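Long-range contacts in citrinin polyketide synthase (Monascus purpureus, PDB 5MPT), which builds the keto-aldehyde precursor of the mycotoxin citrinin from malonyl-CoA units, the chain described here being its C-methyltransferase (CMeT) domain with S-adenosyl-L-homocysteine bound: residues A[33-41]-A[180-188]; A[45-56]-A[319-327]. One frame throughout, in Å; residues are numbered along the deposited sequence.

How the contacts relate
Both contacts join the N-terminal helical region, which matches a methyltransferase-associated helix-turn-helix family, to the methyltransferase fold whose pocket holds S-adenosyl-L-homocysteine. Their centres lie about 18 Å apart, and both use helix 40-62: contact 1 takes in its first two residues and the turn before it, contact 2 the next three turns. Along the chain the segments alternate, 33-41, 45-56, 180-188, 319-327: the helical region meets helix 181-198, which in sequence precedes the first strand (208-213) of the seven-stranded sheet, then helix 321-327, after strand 309-316. Tyr40 ties them together, its OH 3.0 Å from Trp322 NE1, probably hydrogen-bonded. Catalytic Tyr177 is near both, about 8 Å from Ile182 and 7 Å from Trp322, between side chains.

Contact 1: A[33-41]-A[180-188]; sequences LNGQLGTYY and SPINAVWIQ. With EDO (1,2-ethanediol), chain C.
Leu37 sits against the first turns of helix 181-198 and makes most of the apolar contact. Its CG stands anti to the backbone N (chi1 -155°), which puts CD1 3.6 Å from Ile182 N and CD2 obliquely against the six-membered ring of Trp186, 3.6 Å from CH2. Leu37 CB packs on Val185 CG2. Tyr40 adds a ring, with Ile182 CB over one face and Ile182 CD1 3.8 Å from Tyr40 CE2, the two side chains crossing at about a right angle.

Backbone packing comes next. Helix 28-34 ends in a Schellman motif with Gln36 at C-prime, and this turn lays Gly35 on the other helix: its O is 3.2 Å from Pro181 CB and its CA 4.0 Å from Val185 CG2.

Polar bonds run beside the interface. Gln36 NE2 reaches back to Asn34 O from above the carbonyl plane, and Thr39 OG1 accepts a bond from O1 of an ethanediol, probably from the crystallisation liquor. Tyr40 OH bonds to Glu138.

With no hydrogen bond across the segments, apolar burial holds the turn between helices 28-34 and 40-62, in the helix-turn-helix family region, on helix 181-198, which leads into the methyltransferase sheet.

Contact 2: A[45-56]-A[319-327]; sequences MPRSTELCVAHI and QVPWVDFIF
Helix 45-56 and helix 321-327 run roughly the same way, their axes crossing at 34° and approaching to 9.3 Å, with Thr49 and Pro321 as the nearest pair of CA atoms. This is helix-helix packing between the N-terminal helical region, assigned to a helix-turn-helix family, and the short helix after strand 309-316 of a class I, Rossmann-like methyltransferase fold, whose sheet has the strand order 3-2-1-4-5-7-6 with the seventh strand antiparallel. Val320 holds the N-cap position and Pro321 begins the helix.

At that end Met45 CE comes in across Val320, 4.0 Å from CG1, and also touches Pro321 CD. One turn on, the Pro321 ring lies against Thr49, whose OG1 is 3.3 Å from Pro321 CG and whose CG2 meets the same ring.

Cys52 fills the middle. Its SG, anti to the carbonyl carbon (chi1 -64°), is directed between Trp322 and Phe325, 3.6 Å from Trp322 CA. Cys52 CB stands over one face of the Phe325 ring in a CH-pi contact, 4.1 Å from the centroid and 19° off the normal; the sulfur meets that ring obliquely. At the far end, Ile56 CG1 lies 3.5 Å from Phe325 CE1, and His55 CB approaches Phe325 CZ. Phe149 stacks on Phe325, and Ile92 of helix 86-98 touches both Phe325 and Ile56, so the ring is wedged among several helices. His55 NE2 is hydrogen-bonded to Ser143 OG.

No direct hydrogen bond links the segments, but a single water does. It donates to Thr49 OG1, bonds to Ser48 OG at 2.7 Å, and accepts from the backbone Trp322 N at 3.0 Å, giving that first-turn amide a partner.

Contact 1: A[33-41]-A[180-188]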
loop_
_atom_site.group_PDB
_atom_site.type_symbol
_atom_site.label_atom_id
_atom_site.label_comp_id
_atom_site.label_asym_id
_atom_site.label_seq_id
_atom_site.Cartn_x
_atom_site.Cartn_y
_atom_site.Cartn_z
ATOM N N LEU A 33 7.700 -9.372 -14.124
ATOM C CA LEU A 33 8.137 -10.734 -14.409
ATOM C C LEU A 33 9.335 -11.127 -13.545
ATOM O O LEU A 33 9.348 -12.204 -12.935
ATOM C CB LEU A 33 8.474 -10.877 -15.892
ATOM C CG LEU A 33 8.838 -12.286 -16.370
ATOM C CD1 LEU A 33 7.707 -13.278 -16.318
ATOM C CD2 LEU A 33 9.400 -12.141 -17.802
ATOM N N ASN A 34 10.366 -10.285 -13.509
ATOM C CA ASN A 34 11.570 -10.614 -12.753
ATOM C C ASN A 34 11.269 -10.815 -11.281
ATOM O O ASN A 34 11.836 -11.701 -10.626
ATOM C CB ASN A 34 12.606 -9.513 -12.945
ATOM C CG ASN A 34 13.641 -9.495 -11.839
ATOM O OD1 ASN A 34 13.453 -8.845 -10.798
ATOM N ND2 ASN A 34 14.745 -10.209 -12.054
ATOM N N GLY A 35 10.405 -9.990 -10.742
ATOM C CA GLY A 35 10.066 -10.049 -9.340
ATOM C C GLY A 35 9.080 -11.106 -8.964
ATOM O O GLY A 35 8.660 -11.102 -7.812
ATOM N N GLN A 36 8.728 -11.996 -9.888
ATOM C CA GLN A 36 7.885 -13.151 -9.623
ATOM C C GLN A 36 6.434 -12.768 -9.313
ATOM O O GLN A 36 5.730 -13.499 -8.613
ATOM C CB GLN A 36 8.476 -14.006 -8.495
ATOM C CG GLN A 36 9.890 -14.498 -8.798
ATOM C CD GLN A 36 9.999 -15.176 -10.168
ATOM O OE1 GLN A 36 9.380 -16.201 -10.400
ATOM N NE2 GLN A 36 10.780 -14.577 -11.089
ATOM N N LEU A 37 5.977 -11.659 -9.891
ATOM C CA LEU A 37 4.596 -11.211 -9.857
ATOM C C LEU A 37 3.835 -11.508 -11.151
ATOM O O LEU A 37 2.660 -11.165 -11.258
ATOM C CB LEU A 37 4.563 -9.694 -9.560
ATOM C CG LEU A 37 3.267 -9.167 -8.906
ATOM C CD1 LEU A 37 3.084 -9.747 -7.517
ATOM C CD2 LEU A 37 3.349 -7.629 -8.912
ATOM N N GLY A 38 4.456 -12.150 -12.138
ATOM C CA GLY A 38 3.773 -12.273 -13.413
ATOM C C GLY A 38 2.642 -13.278 -13.489
ATOM O O GLY A 38 1.950 -13.311 -14.507
ATOM N N THR A 39 2.361 -14.030 -12.433
ATOM C CA THR A 39 1.149 -14.837 -12.391
ATOM C C THR A 39 0.217 -14.377 -11.302
ATOM O O THR A 39 -0.758 -15.079 -11.011
ATOM C CB THR A 39 1.469 -16.306 -12.160
ATOM O OG1 THR A 39 2.199 -16.449 -10.938
ATOM C CG2 THR A 39 2.293 -16.857 -13.308
ATOM N N TYR A 40 0.479 -13.222 -10.694
ATOM C CA TYR A 40 -0.229 -12.882 -9.460
ATOM C C TYR A 40 -1.711 -12.623 -9.706
ATOM O O TYR A 40 -2.565 -13.136 -8.972
ATOM C CB TYR A 40 0.431 -11.671 -8.812
ATOM C CG TYR A 40 0.069 -11.452 -7.337
ATOM C CD1 TYR A 40 0.723 -12.160 -6.330
ATOM C CD2 TYR A 40 -0.872 -10.503 -6.950
ATOM C CE1 TYR A 40 0.409 -11.977 -5.001
ATOM C CE2 TYR A 40 -1.171 -10.295 -5.597
ATOM C CZ TYR A 40 -0.499 -11.008 -4.640
ATOM O OH TYR A 40 -0.764 -10.813 -3.326
ATOM N N TYR A 41 -2.043 -11.804 -10.706
ATOM C CA TYR A 41 -3.449 -11.457 -10.912
ATOM C C TYR A 41 -4.271 -12.678 -11.296
ATOM O O TYR A 41 -5.364 -12.906 -10.752
ATOM C CB TYR A 41 -3.568 -10.376 -11.985
ATOM C CG TYR A 41 -4.975 -9.875 -12.229
ATOM C CD1 TYR A 41 -5.530 -8.881 -11.429
ATOM C CD2 TYR A 41 -5.751 -10.394 -13.256
ATOM C CE1 TYR A 41 -6.821 -8.420 -11.646
ATOM C CE2 TYR A 41 -7.047 -9.941 -13.475
ATOM C CZ TYR A 41 -7.573 -8.957 -12.669
ATOM O OH TYR A 41 -8.854 -8.514 -12.898
ATOM N N SER A 180 7.220 -9.398 -0.016
ATOM C CA SER A 180 6.209 -9.862 -0.954
ATOM C C SER A 180 6.363 -9.162 -2.303
ATOM O O SER A 180 6.371 -7.923 -2.361
ATOM C CB SER A 180 4.810 -9.614 -0.418
ATOM O OG SER A 180 4.507 -10.537 0.605
ATOM N N PRO A 181 6.463 -9.922 -3.406
ATOM C CA PRO A 181 6.549 -9.308 -4.735
ATOM C C PRO A 181 5.511 -8.221 -4.993
ATOM O O PRO A 181 5.827 -7.230 -5.647
ATOM C CB PRO A 181 6.378 -10.521 -5.668
ATOM C CG PRO A 181 7.016 -11.622 -4.928
ATOM C CD PRO A 181 6.562 -11.394 -3.482
ATOM N N ILE A 182 4.292 -8.348 -4.461
ATOM C CA ILE A 182 3.252 -7.366 -4.754
ATOM C C ILE A 182 3.687 -5.963 -4.342
ATOM O O ILE A 182 3.228 -4.969 -4.917
ATOM C CB ILE A 182 1.932 -7.771 -4.056
ATOM C CG1 ILE A 182 0.769 -6.851 -4.439
ATOM C CG2 ILE A 182 2.059 -7.713 -2.524
ATOM C CD1 ILE A 182 0.404 -6.868 -5.874
ATOM N N ASN A 183 4.583 -5.856 -3.361
ATOM C CA ASN A 183 5.214 -4.590 -3.011
ATOM C C ASN A 183 6.652 -4.460 -3.518
ATOM O O ASN A 183 7.055 -3.374 -3.935
ATOM C CB ASN A 183 5.214 -4.414 -1.502
ATOM C CG ASN A 183 3.861 -4.020 -0.981
ATOM O OD1 ASN A 183 3.238 -3.078 -1.464
ATOM N ND2 ASN A 183 3.373 -4.763 -0.020
ATOM N N ALA A 184 7.447 -5.521 -3.434
ATOM C CA ALA A 184 8.866 -5.425 -3.780
ATOM C C ALA A 184 9.083 -5.045 -5.234
ATOM O O ALA A 184 10.059 -4.362 -5.548
ATOM C CB ALA A 184 9.579 -6.731 -3.465
ATOM N N VAL A 185 8.186 -5.445 -6.127
ATOM C CA VAL A 185 8.376 -5.179 -7.552
ATOM C C VAL A 185 8.594 -3.687 -7.780
ATOM O O VAL A 185 9.564 -3.262 -8.433
ATOM C CB VAL A 185 7.164 -5.704 -8.345
ATOM C CG1 VAL A 185 6.962 -4.892 -9.655
ATOM C CG2 VAL A 185 7.353 -7.168 -8.622
ATOM N N TRP A 186 7.684 -2.871 -7.257
ATOM C CA TRP A 186 7.735 -1.443 -7.530
ATOM C C TRP A 186 8.777 -0.717 -6.691
ATOM O O TRP A 186 9.286 0.313 -7.133
ATOM C CB TRP A 186 6.350 -0.823 -7.321
ATOM C CG TRP A 186 5.448 -1.192 -8.448
ATOM C CD1 TRP A 186 5.397 -0.613 -9.683
ATOM C CD2 TRP A 186 4.510 -2.273 -8.471
ATOM N NE1 TRP A 186 4.474 -1.254 -10.474
ATOM C CE2 TRP A 186 3.906 -2.266 -9.749
ATOM C CE3 TRP A 186 4.086 -3.213 -7.524
ATOM C CZ2 TRP A 186 2.943 -3.178 -10.115
ATOM C CZ3 TRP A 186 3.151 -4.116 -7.897
ATOM C CH2 TRP A 186 2.567 -4.082 -9.178
ATOM N N ILE A 187 9.148 -1.269 -5.534
ATOM C CA ILE A 187 10.291 -0.750 -4.792
ATOM C C ILE A 187 11.565 -0.982 -5.582
ATOM O O ILE A 187 12.410 -0.096 -5.706
ATOM C CB ILE A 187 10.357 -1.396 -3.391
ATOM C CG1 ILE A 187 9.102 -1.045 -2.571
ATOM C CG2 ILE A 187 11.613 -0.927 -2.663
ATOM C CD1 ILE A 187 9.009 -1.756 -1.185
ATOM N N GLN A 188 11.713 -2.184 -6.144
ATOM C CA GLN A 188 12.871 -2.457 -6.978
ATOM C C GLN A 188 12.887 -1.537 -8.184
ATOM O O GLN A 188 13.941 -1.060 -8.586
ATOM C CB GLN A 188 12.847 -3.934 -7.391
ATOM C CG GLN A 188 14.102 -4.419 -8.044
ATOM C CD GLN A 188 15.234 -4.657 -7.061
ATOM O OE1 GLN A 188 15.079 -5.403 -6.089
ATOM N NE2 GLN A 188 16.389 -4.015 -7.311
HETATM C C1 EDO C . 5.917 -16.760 -9.840
HETATM O O1 EDO C . 4.973 -16.934 -10.897
HETATM C C2 EDO C . 5.262 -17.138 -8.522
HETATM O O2 EDO C . 3.914 -16.639 -8.507
#

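Contact 2: A[45-56]-A[319-327]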
loop_
_atom_site.group_PDB
_atom_site.type_symbol
_atom_site.label_atom_id
_atom_site.label_comp_id
_atom_site.label_asym_id
_atom_site.label_seq_id
_atom_site.Cartn_x
_atom_site.Cartn_y
_atom_site.Cartn_z
ATOM N N MET A 45 -4.068 -14.360 -6.902
ATOM C CA MET A 45 -5.151 -13.589 -6.294
ATOM C C MET A 45 -6.475 -14.341 -6.223
ATOM O O MET A 45 -7.177 -14.173 -5.217
ATOM C CB MET A 45 -5.339 -12.252 -7.030
ATOM C CG MET A 45 -4.350 -11.192 -6.612
ATOM S SD MET A 45 -4.475 -9.618 -7.544
ATOM C CE MET A 45 -6.280 -9.391 -7.383
ATOM N N PRO A 46 -6.890 -15.135 -7.210
ATOM C CA PRO A 46 -8.122 -15.916 -7.014
ATOM C C PRO A 46 -8.022 -16.843 -5.826
ATOM O O PRO A 46 -9.032 -17.083 -5.149
ATOM C CB PRO A 46 -8.277 -16.660 -8.346
ATOM C CG PRO A 46 -7.568 -15.737 -9.342
ATOM C CD PRO A 46 -6.388 -15.217 -8.591
ATOM N N ARG A 47 -6.812 -17.292 -5.489
ATOM C CA ARG A 47 -6.678 -18.222 -4.376
ATOM C C ARG A 47 -6.737 -17.470 -3.058
ATOM O O ARG A 47 -7.363 -17.933 -2.100
ATOM C CB ARG A 47 -5.383 -19.025 -4.478
ATOM C CG ARG A 47 -5.353 -19.900 -5.709
ATOM C CD ARG A 47 -4.059 -20.694 -5.828
ATOM N NE ARG A 47 -3.988 -21.751 -4.837
ATOM C CZ ARG A 47 -3.002 -22.641 -4.752
ATOM N NH1 ARG A 47 -1.980 -22.599 -5.607
ATOM N NH2 ARG A 47 -3.057 -23.589 -3.812
ATOM N N SER A 48 -6.112 -16.301 -2.985
ATOM C CA SER A 48 -6.227 -15.529 -1.758
ATOM C C SER A 48 -7.648 -15.000 -1.570
ATOM O O SER A 48 -8.135 -14.933 -0.443
ATOM C CB SER A 48 -5.192 -14.394 -1.750
ATOM O OG SER A 48 -5.352 -13.493 -2.826
ATOM N N THR A 49 -8.333 -14.647 -2.666
ATOM C CA THR A 49 -9.723 -14.209 -2.560
ATOM C C THR A 49 -10.597 -15.351 -2.074
ATOM O O THR A 49 -11.493 -15.153 -1.230
ATOM C CB THR A 49 -10.218 -13.691 -3.919
ATOM O OG1 THR A 49 -9.438 -12.562 -4.321
ATOM C CG2 THR A 49 -11.693 -13.275 -3.842
ATOM N N GLU A 50 -10.320 -16.550 -2.567
ATOM C CA GLU A 50 -11.051 -17.725 -2.102
ATOM C C GLU A 50 -10.877 -17.931 -0.600
ATOM O O GLU A 50 -11.824 -18.308 0.103
ATOM C CB GLU A 50 -10.578 -18.945 -2.873
ATOM C CG GLU A 50 -11.162 -20.262 -2.384
ATOM C CD GLU A 50 -10.683 -21.418 -3.212
ATOM O OE1 GLU A 50 -9.500 -21.811 -3.078
ATOM O OE2 GLU A 50 -11.484 -21.903 -4.031
ATOM N N LEU A 51 -9.655 -17.769 -0.107
ATOM C CA LEU A 51 -9.399 -17.905 1.319
ATOM C C LEU A 51 -10.143 -16.834 2.113
ATOM O O LEU A 51 -10.719 -17.121 3.167
ATOM C CB LEU A 51 -7.895 -17.841 1.569
ATOM C CG LEU A 51 -7.330 -17.883 2.988
ATOM C CD1 LEU A 51 -7.731 -19.201 3.676
ATOM C CD2 LEU A 51 -5.814 -17.708 2.950
ATOM N N CYS A 52 -10.165 -15.591 1.624
ATOM C CA CYS A 52 -10.933 -14.560 2.315
ATOM C C CYS A 52 -12.407 -14.939 2.404
ATOM O O CYS A 52 -13.051 -14.809 3.466
ATOM C CB CYS A 52 -10.809 -13.218 1.610
ATOM S SG CYS A 52 -9.166 -12.460 1.549
ATOM N N VAL A 53 -12.972 -15.354 1.273
ATOM C CA VAL A 53 -14.384 -15.705 1.237
ATOM C C VAL A 53 -14.665 -16.831 2.213
ATOM O O VAL A 53 -15.644 -16.787 2.951
ATOM C CB VAL A 53 -14.801 -16.064 -0.199
ATOM C CG1 VAL A 53 -16.206 -16.698 -0.215
ATOM C CG2 VAL A 53 -14.732 -14.802 -1.073
ATOM N N ALA A 54 -13.805 -17.853 2.242
ATOM C CA ALA A 54 -14.011 -18.959 3.175
ATOM C C ALA A 54 -13.974 -18.474 4.612
ATOM O O ALA A 54 -14.787 -18.897 5.444
ATOM C CB ALA A 54 -12.954 -20.038 2.960
ATOM N N HIS A 55 -13.048 -17.576 4.925
ATOM C CA HIS A 55 -13.000 -17.000 6.264
ATOM C C HIS A 55 -14.267 -16.218 6.578
ATOM O O HIS A 55 -14.769 -16.253 7.705
ATOM C CB HIS A 55 -11.805 -16.074 6.395
ATOM C CG HIS A 55 -10.504 -16.750 6.654
ATOM N ND1 HIS A 55 -10.279 -17.567 7.733
ATOM C CD2 HIS A 55 -9.329 -16.683 5.985
ATOM C CE1 HIS A 55 -9.025 -17.974 7.728
ATOM N NE2 HIS A 55 -8.423 -17.445 6.674
ATOM N N ILE A 56 -14.813 -15.529 5.584
ATOM C CA ILE A 56 -16.038 -14.765 5.791
ATOM C C ILE A 56 -17.201 -15.702 6.073
ATOM O O ILE A 56 -17.982 -15.493 7.010
ATOM C CB ILE A 56 -16.315 -13.878 4.562
ATOM C CG1 ILE A 56 -15.290 -12.768 4.472
ATOM C CG2 ILE A 56 -17.724 -13.298 4.642
ATOM C CD1 ILE A 56 -15.166 -12.191 3.108
ATOM N N GLN A 319 -8.080 -1.981 -6.223
ATOM C CA GLN A 319 -8.349 -2.779 -5.036
ATOM C C GLN A 319 -8.035 -4.250 -5.286
ATOM O O GLN A 319 -8.165 -4.761 -6.403
ATOM C CB GLN A 319 -9.811 -2.623 -4.592
ATOM C CG GLN A 319 -10.148 -1.255 -4.034
ATOM C CD GLN A 319 -11.633 -1.061 -3.856
ATOM O OE1 GLN A 319 -12.229 -0.200 -4.499
ATOM N NE2 GLN A 319 -12.246 -1.860 -2.978
ATOM N N VAL A 320 -7.579 -4.913 -4.224
ATOM C CA VAL A 320 -7.228 -6.332 -4.199
ATOM C C VAL A 320 -8.000 -6.917 -3.023
ATOM O O VAL A 320 -7.939 -6.344 -1.922
ATOM C CB VAL A 320 -5.723 -6.535 -4.018
ATOM C CG1 VAL A 320 -5.390 -8.003 -3.745
ATOM C CG2 VAL A 320 -4.994 -6.070 -5.277
ATOM N N PRO A 321 -8.731 -8.030 -3.179
ATOM C CA PRO A 321 -9.610 -8.441 -2.062
ATOM C C PRO A 321 -8.881 -8.689 -0.745
ATOM O O PRO A 321 -9.374 -8.226 0.299
ATOM C CB PRO A 321 -10.305 -9.693 -2.614
ATOM C CG PRO A 321 -10.375 -9.442 -4.060
ATOM C CD PRO A 321 -9.094 -8.751 -4.412
ATOM N N TRP A 322 -7.741 -9.399 -0.734
ATOM C CA TRP A 322 -7.105 -9.664 0.557
ATOM C C TRP A 322 -6.657 -8.386 1.250
ATOM O O TRP A 322 -6.632 -8.337 2.485
ATOM C CB TRP A 322 -5.930 -10.625 0.441
ATOM C CG TRP A 322 -4.637 -10.111 -0.226
ATOM C CD1 TRP A 322 -4.233 -10.337 -1.504
ATOM C CD2 TRP A 322 -3.618 -9.280 0.375
ATOM N NE1 TRP A 322 -3.032 -9.710 -1.735
ATOM C CE2 TRP A 322 -2.636 -9.060 -0.599
ATOM C CE3 TRP A 322 -3.441 -8.720 1.641
ATOM C CZ2 TRP A 322 -1.509 -8.324 -0.343
ATOM C CZ3 TRP A 322 -2.334 -7.990 1.885
ATOM C CH2 TRP A 322 -1.369 -7.793 0.906
ATOM N N VAL A 323 -6.294 -7.353 0.488
ATOM C CA VAL A 323 -5.909 -6.079 1.094
ATOM C C VAL A 323 -7.103 -5.443 1.801
ATOM O O VAL A 323 -7.023 -5.045 2.974
ATOM C CB VAL A 323 -5.323 -5.139 0.022
ATOM C CG1 VAL A 323 -4.982 -3.771 0.612
ATOM C CG2 VAL A 323 -4.099 -5.797 -0.645
ATOM N N ASP A 324 -8.220 -5.296 1.089
ATOM C CA ASP A 324 -9.438 -4.814 1.738
ATOM C C ASP A 324 -9.828 -5.681 2.926
ATOM O O ASP A 324 -10.253 -5.175 3.965
ATOM C CB ASP A 324 -10.586 -4.763 0.739
ATOM C CG ASP A 324 -10.542 -3.521 -0.105
ATOM O OD1 ASP A 324 -10.380 -2.448 0.502
ATOM O OD2 ASP A 324 -10.673 -3.615 -1.344
ATOM N N PHE A 325 -9.736 -6.995 2.779
ATOM C CA PHE A 325 -10.229 -7.904 3.810
ATOM C C PHE A 325 -9.498 -7.696 5.126
ATOM O O PHE A 325 -10.099 -7.777 6.205
ATOM C CB PHE A 325 -10.054 -9.335 3.329
ATOM C CG PHE A 325 -10.509 -10.379 4.310
ATOM C CD1 PHE A 325 -11.824 -10.432 4.741
ATOM C CD2 PHE A 325 -9.619 -11.321 4.813
ATOM C CE1 PHE A 325 -12.231 -11.404 5.629
ATOM C CE2 PHE A 325 -10.033 -12.301 5.699
ATOM C CZ PHE A 325 -11.335 -12.309 6.132
ATOM N N ILE A 326 -8.197 -7.426 5.056
ATOM C CA ILE A 326 -7.378 -7.229 6.247
ATOM C C ILE A 326 -7.412 -5.788 6.699
ATOM O O ILE A 326 -7.720 -5.496 7.851
ATOM C CB ILE A 326 -5.922 -7.621 5.987
ATOM C CG1 ILE A 326 -5.858 -9.087 5.578
ATOM C CG2 ILE A 326 -5.054 -7.321 7.217
ATOM C CD1 ILE A 326 -4.524 -9.535 5.037
ATOM N N PHE A 327 -6.980 -4.890 5.822
ATOM C CA PHE A 327 -6.834 -3.505 6.228
ATOM C C PHE A 327 -8.167 -2.833 6.446
ATOM O O PHE A 327 -8.240 -1.867 7.220
ATOM C CB PHE A 327 -6.002 -2.756 5.192
ATOM C CG PHE A 327 -4.550 -3.130 5.222
ATOM C CD1 PHE A 327 -4.070 -4.185 4.476
ATOM C CD2 PHE A 327 -3.654 -2.390 5.981
ATOM C CE1 PHE A 327 -2.726 -4.541 4.515
ATOM C CE2 PHE A 327 -2.299 -2.721 6.001
ATOM C CZ PHE A 327 -1.840 -3.789 5.279
HETATM O O HOH W 1 -7.171 -11.469 -2.808
#